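Local structure of manganese-containing pseudocatalase (Thermus thermophilus, 2V8T) at residues L12-V26 with V165-M177. The protein probably breaks down hydrogen peroxide to water and oxygen, as manganese catalases do, using a pair of manganese ions bound in each subunit. Residues are numbered along the deposited sequence; the frame is centred on the assembly and turned at random. Where two conformers were deposited one is given.
Sequences LPMPKEQDPNAAAAV and VYEMTDNPVAREM. With SO4 (sulfate ion), chain H.
Leu12 lays its CB against Val173 CG2 at 3.9 Å, while its CD2 runs alongside the CB of Met177. Pro13 follows with its ring on the first turn of helix 172-200: CG rests on the backbone of Val173, and CD touches Glu176 CG, whose carboxylate turns away to a salt bridge with Lys223. Val173 is wedged among these residues; with CG1 between the backbone N and the carbonyl carbon (chi1 68°), CG2 is left anti to the N and goes to Leu12 and the carbonyl of Pro13, while CG1 meets Pro15 CG at 3.8 Å. Next, Lys16 N donates to O2 of a sulfate, probably from the crystallisation liquor, at 2.9 Å.

The same sulfate takes a bond at O3 from Asn171 ND2, which also donates to Asp19 OD2 (3.0 Å, 165°), so in this crystal two acceptors hold the turn of the amide. OD2 is met on its anti side, by a bond lying in the amide plane, which stands 60° from that of the carboxylate. Asp19 OD1 caps helix 20-26, accepting from Ala22 N at 3.0 Å from above the carboxylate plane, and OD2 has a salt bridge to Lys108 of the second subunit. With an alanine in place of Asp19, Lys108 of that subunit would probably lose this salt-bridge partner, the first turn its cap and the Asn171 amide one of its anchors.

Along the helix, Ala22 CB meets Thr169 CG2 and Ala25 CB meets Met168 CE. Val26 sets CG2 against Val165 CG1 and points CG1 tip to tip at Met177 CE, 3.7 Å away. The short N-terminal helix thus packs over the turn joining helices 144-166 and 172-200, two helices of the ferritin-like bundle that supply manganese ligands Glu155 and His188.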
loop_
_atom_site.group_PDB
_atom_site.type_symbol
_atom_site.label_atom_id
_atom_site.label_comp_id
_atom_site.label_asym_id
_atom_site.label_seq_id
_atom_site.Cartn_x
_atom_site.Cartn_y
_atom_site.Cartn_z
ATOM N N LEU A 12 13.726 2.724 -32.184
ATOM C CA LEU A 12 14.502 1.871 -31.292
ATOM C C LEU A 12 15.107 0.707 -32.067
ATOM O O LEU A 12 14.499 0.183 -32.996
ATOM C CB LEU A 12 13.615 1.319 -30.193
ATOM C CG LEU A 12 13.075 2.339 -29.191
ATOM C CD1 LEU A 12 12.091 1.644 -28.244
ATOM C CD2 LEU A 12 14.196 3.007 -28.436
ATOM N N PRO A 13 16.319 0.259 -31.682
ATOM C CA PRO A 13 16.908 -0.943 -32.273
ATOM C C PRO A 13 16.283 -2.221 -31.711
ATOM O O PRO A 13 15.539 -2.179 -30.720
ATOM C CB PRO A 13 18.387 -0.836 -31.902
ATOM C CG PRO A 13 18.332 -0.169 -30.543
ATOM C CD PRO A 13 17.189 0.847 -30.656
ATOM N N MET A 14 16.630 -3.354 -32.302
ATOM C CA MET A 14 16.085 -4.652 -31.900
ATOM C C MET A 14 17.043 -5.434 -31.059
ATOM O O MET A 14 18.138 -5.677 -31.520
ATOM C CB MET A 14 15.877 -5.383 -33.214
ATOM C CG MET A 14 15.168 -6.677 -33.059
ATOM S SD MET A 14 13.555 -6.444 -32.217
ATOM C CE MET A 14 13.829 -5.560 -30.689
ATOM N N PRO A 15 16.668 -5.863 -29.813
ATOM C CA PRO A 15 17.619 -6.682 -29.067
ATOM C C PRO A 15 17.934 -7.976 -29.727
ATOM O O PRO A 15 17.099 -8.544 -30.427
ATOM C CB PRO A 15 16.851 -6.924 -27.735
ATOM C CG PRO A 15 15.925 -5.742 -27.635
ATOM C CD PRO A 15 15.505 -5.471 -29.037
ATOM N N LYS A 16 19.120 -8.508 -29.447
ATOM C CA LYS A 16 19.489 -9.845 -29.927
ATOM C C LYS A 16 18.687 -10.949 -29.299
ATOM O O LYS A 16 18.440 -11.987 -29.936
ATOM C CB LYS A 16 20.966 -10.071 -29.721
ATOM C CG LYS A 16 21.865 -9.206 -30.579
ATOM C CD LYS A 16 23.370 -9.377 -30.287
ATOM C CE LYS A 16 23.793 -8.799 -28.932
ATOM N NZ LYS A 16 25.235 -9.075 -28.560
ATOM N N GLU A 17 18.261 -10.799 -28.035
ATOM C CA GLU A 17 17.508 -11.816 -27.330
ATOM C C GLU A 17 16.862 -11.167 -26.095
ATOM O O GLU A 17 17.230 -10.054 -25.710
ATOM C CB GLU A 17 18.300 -13.052 -26.963
ATOM C CG GLU A 17 19.346 -12.748 -26.021
ATOM C CD GLU A 17 20.197 -14.024 -25.693
ATOM O OE1 GLU A 17 19.865 -15.143 -26.125
ATOM O OE2 GLU A 17 21.177 -13.886 -24.967
ATOM N N GLN A 18 15.967 -11.878 -25.477
ATOM C CA GLN A 18 15.299 -11.377 -24.307
ATOM C C GLN A 18 16.311 -11.128 -23.180
ATOM O O GLN A 18 17.261 -11.888 -22.993
ATOM C CB GLN A 18 14.258 -12.375 -23.702
ATOM C CG GLN A 18 13.087 -12.530 -24.569
ATOM C CD GLN A 18 12.310 -13.818 -24.281
ATOM O OE1 GLN A 18 12.861 -14.920 -24.483
ATOM N NE2 GLN A 18 11.104 -13.713 -23.777
ATOM N N ASP A 19 16.020 -10.088 -22.383
ATOM C CA ASP A 19 16.843 -9.750 -21.219
ATOM C C ASP A 19 15.901 -9.334 -20.103
ATOM O O ASP A 19 15.633 -8.134 -19.879
ATOM C CB ASP A 19 17.861 -8.682 -21.537
ATOM C CG ASP A 19 18.872 -8.495 -20.386
ATOM O OD1 ASP A 19 18.582 -8.864 -19.228
ATOM O OD2 ASP A 19 19.957 -7.928 -20.706
ATOM N N PRO A 20 15.353 -10.317 -19.365
ATOM C CA PRO A 20 14.373 -10.017 -18.331
ATOM C C PRO A 20 14.879 -9.043 -17.284
ATOM O O PRO A 20 14.174 -8.110 -16.906
ATOM C CB PRO A 20 14.038 -11.408 -17.741
ATOM C CG PRO A 20 14.240 -12.349 -18.934
ATOM C CD PRO A 20 15.483 -11.778 -19.612
ATOM N N ASN A 21 16.087 -9.278 -16.745
ATOM C CA ASN A 21 16.549 -8.410 -15.679
ATOM C C ASN A 21 16.834 -6.980 -16.168
ATOM O O ASN A 21 16.659 -6.017 -15.412
ATOM C CB ASN A 21 17.730 -8.997 -14.928
ATOM C CG ASN A 21 17.340 -10.178 -14.052
ATOM O OD1 ASN A 21 16.140 -10.447 -13.830
ATOM N ND2 ASN A 21 18.342 -10.843 -13.496
ATOM N N ALA A 22 17.258 -6.814 -17.433
ATOM C CA ALA A 22 17.338 -5.454 -17.983
ATOM C C ALA A 22 15.951 -4.800 -17.980
ATOM O O ALA A 22 15.808 -3.636 -17.593
ATOM C CB ALA A 22 17.919 -5.456 -19.367
ATOM N N ALA A 23 14.936 -5.541 -18.429
ATOM C CA ALA A 23 13.573 -5.014 -18.420
ATOM C C ALA A 23 13.156 -4.594 -17.001
ATOM O O ALA A 23 12.504 -3.575 -16.797
ATOM C CB ALA A 23 12.613 -6.040 -18.983
ATOM N N ALA A 24 13.487 -5.444 -16.007
ATOM C CA ALA A 24 13.120 -5.161 -14.616
ATOM C C ALA A 24 13.761 -3.889 -14.122
ATOM O O ALA A 24 13.145 -3.149 -13.349
ATOM C CB ALA A 24 13.498 -6.347 -13.726
ATOM N N ALA A 25 15.016 -3.603 -14.536
ATOM C CA ALA A 25 15.680 -2.378 -14.123
ATOM C C ALA A 25 15.033 -1.147 -14.816
ATOM O O ALA A 25 14.785 -0.122 -14.201
ATOM C CB ALA A 25 17.176 -2.448 -14.453
ATOM N N VAL A 26 14.785 -1.298 -16.127
ATOM C CA VAL A 26 14.176 -0.214 -16.891
ATOM C C VAL A 26 12.779 0.135 -16.363
ATOM O O VAL A 26 12.337 1.278 -16.476
ATOM C CB VAL A 26 14.201 -0.521 -18.414
ATOM C CG1 VAL A 26 13.451 0.552 -19.198
ATOM C CG2 VAL A 26 15.656 -0.607 -18.891
ATOM N N VAL A 165 20.365 3.516 -14.214
ATOM C CA VAL A 165 19.914 2.365 -14.979
ATOM C C VAL A 165 20.786 2.204 -16.222
ATOM O O VAL A 165 21.127 1.077 -16.623
ATOM C CB VAL A 165 18.424 2.489 -15.322
ATOM C CG1 VAL A 165 17.979 1.397 -16.298
ATOM C CG2 VAL A 165 17.583 2.391 -14.041
ATOM N N TYR A 166 21.171 3.303 -16.887
ATOM C CA TYR A 166 22.079 3.236 -18.018
ATOM C C TYR A 166 23.337 2.471 -17.671
ATOM O O TYR A 166 23.877 1.680 -18.448
ATOM C CB TYR A 166 22.424 4.666 -18.481
ATOM C CG TYR A 166 23.349 4.702 -19.658
ATOM C CD1 TYR A 166 24.707 4.705 -19.475
ATOM C CD2 TYR A 166 22.869 4.801 -20.971
ATOM C CE1 TYR A 166 25.573 4.749 -20.555
ATOM C CE2 TYR A 166 23.709 4.857 -22.051
ATOM C CZ TYR A 166 25.080 4.815 -21.828
ATOM O OH TYR A 166 25.991 4.875 -22.880
ATOM N N GLU A 167 23.868 2.732 -16.461
ATOM C CA GLU A 167 25.078 2.099 -15.986
ATOM C C GLU A 167 24.918 0.625 -15.612
ATOM O O GLU A 167 25.925 -0.056 -15.362
ATOM C CB GLU A 167 25.639 2.886 -14.807
ATOM C CG GLU A 167 26.151 4.269 -15.227
ATOM C CD GLU A 167 26.727 4.977 -14.052
ATOM O OE1 GLU A 167 25.890 5.114 -13.069
ATOM O OE2 GLU A 167 27.872 5.403 -14.000
ATOM N N MET A 168 23.663 0.132 -15.572
ATOM C CA MET A 168 23.360 -1.258 -15.297
ATOM C C MET A 168 23.143 -2.081 -16.570
ATOM O O MET A 168 23.227 -3.304 -16.494
ATOM C CB MET A 168 22.089 -1.343 -14.392
ATOM C CG MET A 168 22.261 -0.694 -13.038
ATOM S SD MET A 168 20.676 -0.412 -12.135
ATOM C CE MET A 168 20.095 -2.143 -11.880
ATOM N N THR A 169 22.731 -1.443 -17.655
ATOM C CA THR A 169 22.171 -2.137 -18.812
ATOM C C THR A 169 23.043 -1.794 -20.014
ATOM O O THR A 169 23.106 -0.650 -20.395
ATOM C CB THR A 169 20.655 -1.758 -19.074
ATOM O OG1 THR A 169 20.524 -0.353 -19.244
ATOM C CG2 THR A 169 19.755 -2.275 -17.900
ATOM N N ASP A 170 23.590 -2.794 -20.698
ATOM C CA ASP A 170 24.344 -2.604 -21.886
ATOM C C ASP A 170 23.535 -2.774 -23.180
ATOM O O ASP A 170 24.079 -2.602 -24.257
ATOM C CB ASP A 170 25.608 -3.484 -21.899
ATOM C CG ASP A 170 25.344 -4.949 -21.931
ATOM O OD1 ASP A 170 24.167 -5.413 -22.002
ATOM O OD2 ASP A 170 26.328 -5.743 -21.839
ATOM N N ASN A 171 22.263 -3.022 -23.068
ATOM C CA ASN A 171 21.451 -3.311 -24.211
ATOM C C ASN A 171 21.257 -2.040 -25.045
ATOM O O ASN A 171 20.782 -1.034 -24.519
ATOM C CB ASN A 171 20.047 -3.787 -23.760
ATOM C CG ASN A 171 20.093 -4.841 -22.735
ATOM O OD1 ASN A 171 20.312 -4.490 -21.547
ATOM N ND2 ASN A 171 19.930 -6.085 -23.101
ATOM N N PRO A 172 21.544 -2.082 -26.353
ATOM C CA PRO A 172 21.339 -0.853 -27.164
ATOM C C PRO A 172 19.961 -0.272 -27.081
ATOM O O PRO A 172 19.804 0.954 -27.143
ATOM C CB PRO A 172 21.725 -1.315 -28.584
ATOM C CG PRO A 172 22.806 -2.359 -28.312
ATOM C CD PRO A 172 22.293 -3.122 -27.109
ATOM N N VAL A 173 18.899 -1.094 -26.981
ATOM C CA VAL A 173 17.563 -0.513 -26.938
ATOM C C VAL A 173 17.421 0.406 -25.709
ATOM O O VAL A 173 16.822 1.481 -25.775
ATOM C CB VAL A 173 16.468 -1.573 -27.033
ATOM C CG1 VAL A 173 16.382 -2.476 -25.799
ATOM C CG2 VAL A 173 15.137 -0.947 -27.347
ATOM N N ALA A 174 17.953 -0.056 -24.577
ATOM C CA ALA A 174 17.905 0.744 -23.360
ATOM C C ALA A 174 18.808 1.952 -23.447
ATOM O O ALA A 174 18.444 3.045 -23.013
ATOM C CB ALA A 174 18.285 -0.121 -22.145
ATOM N N ARG A 175 20.014 1.771 -24.004
ATOM C CA ARG A 175 20.957 2.901 -24.091
ATOM C C ARG A 175 20.433 4.002 -25.013
ATOM O O ARG A 175 20.644 5.174 -24.733
ATOM C CB ARG A 175 22.297 2.386 -24.692
ATOM C CG ARG A 175 23.116 1.449 -23.745
ATOM C CD ARG A 175 24.405 0.951 -24.248
ATOM N NE ARG A 175 25.425 1.914 -24.569
ATOM C CZ ARG A 175 26.596 2.199 -23.992
ATOM N NH1 ARG A 175 27.007 1.804 -22.819
ATOM N NH2 ARG A 175 27.362 2.989 -24.736
ATOM N N GLU A 176 19.786 3.614 -26.098
ATOM C CA GLU A 176 19.213 4.610 -27.025
ATOM C C GLU A 176 18.074 5.390 -26.377
ATOM O O GLU A 176 18.025 6.613 -26.407
ATOM C CB GLU A 176 18.747 4.054 -28.372
ATOM C CG GLU A 176 19.898 3.614 -29.235
ATOM C CD GLU A 176 20.852 4.695 -29.713
ATOM O OE1 GLU A 176 20.542 5.902 -29.580
ATOM O OE2 GLU A 176 21.940 4.288 -30.192
ATOM N N MET A 177 17.137 4.652 -25.765
ATOM C CA MET A 177 16.038 5.304 -25.080
ATOM C C MET A 177 16.564 6.235 -24.001
ATOM O O MET A 177 16.087 7.379 -23.851
ATOM C CB MET A 177 15.064 4.264 -24.527
ATOM C CG MET A 177 13.960 4.849 -23.665
ATOM S SD MET A 177 14.376 5.139 -21.936
ATOM C CE MET A 177 14.464 3.429 -21.351
HETATM S S SO4 H . 21.034 -6.896 -26.712
HETATM O O1 SO4 H . 20.888 -8.334 -26.435
HETATM O O2 SO4 H . 20.989 -6.696 -28.153
HETATM O O3 SO4 H . 19.924 -6.170 -26.093
HETATM O O4 SO4 H . 22.301 -6.414 -26.172
#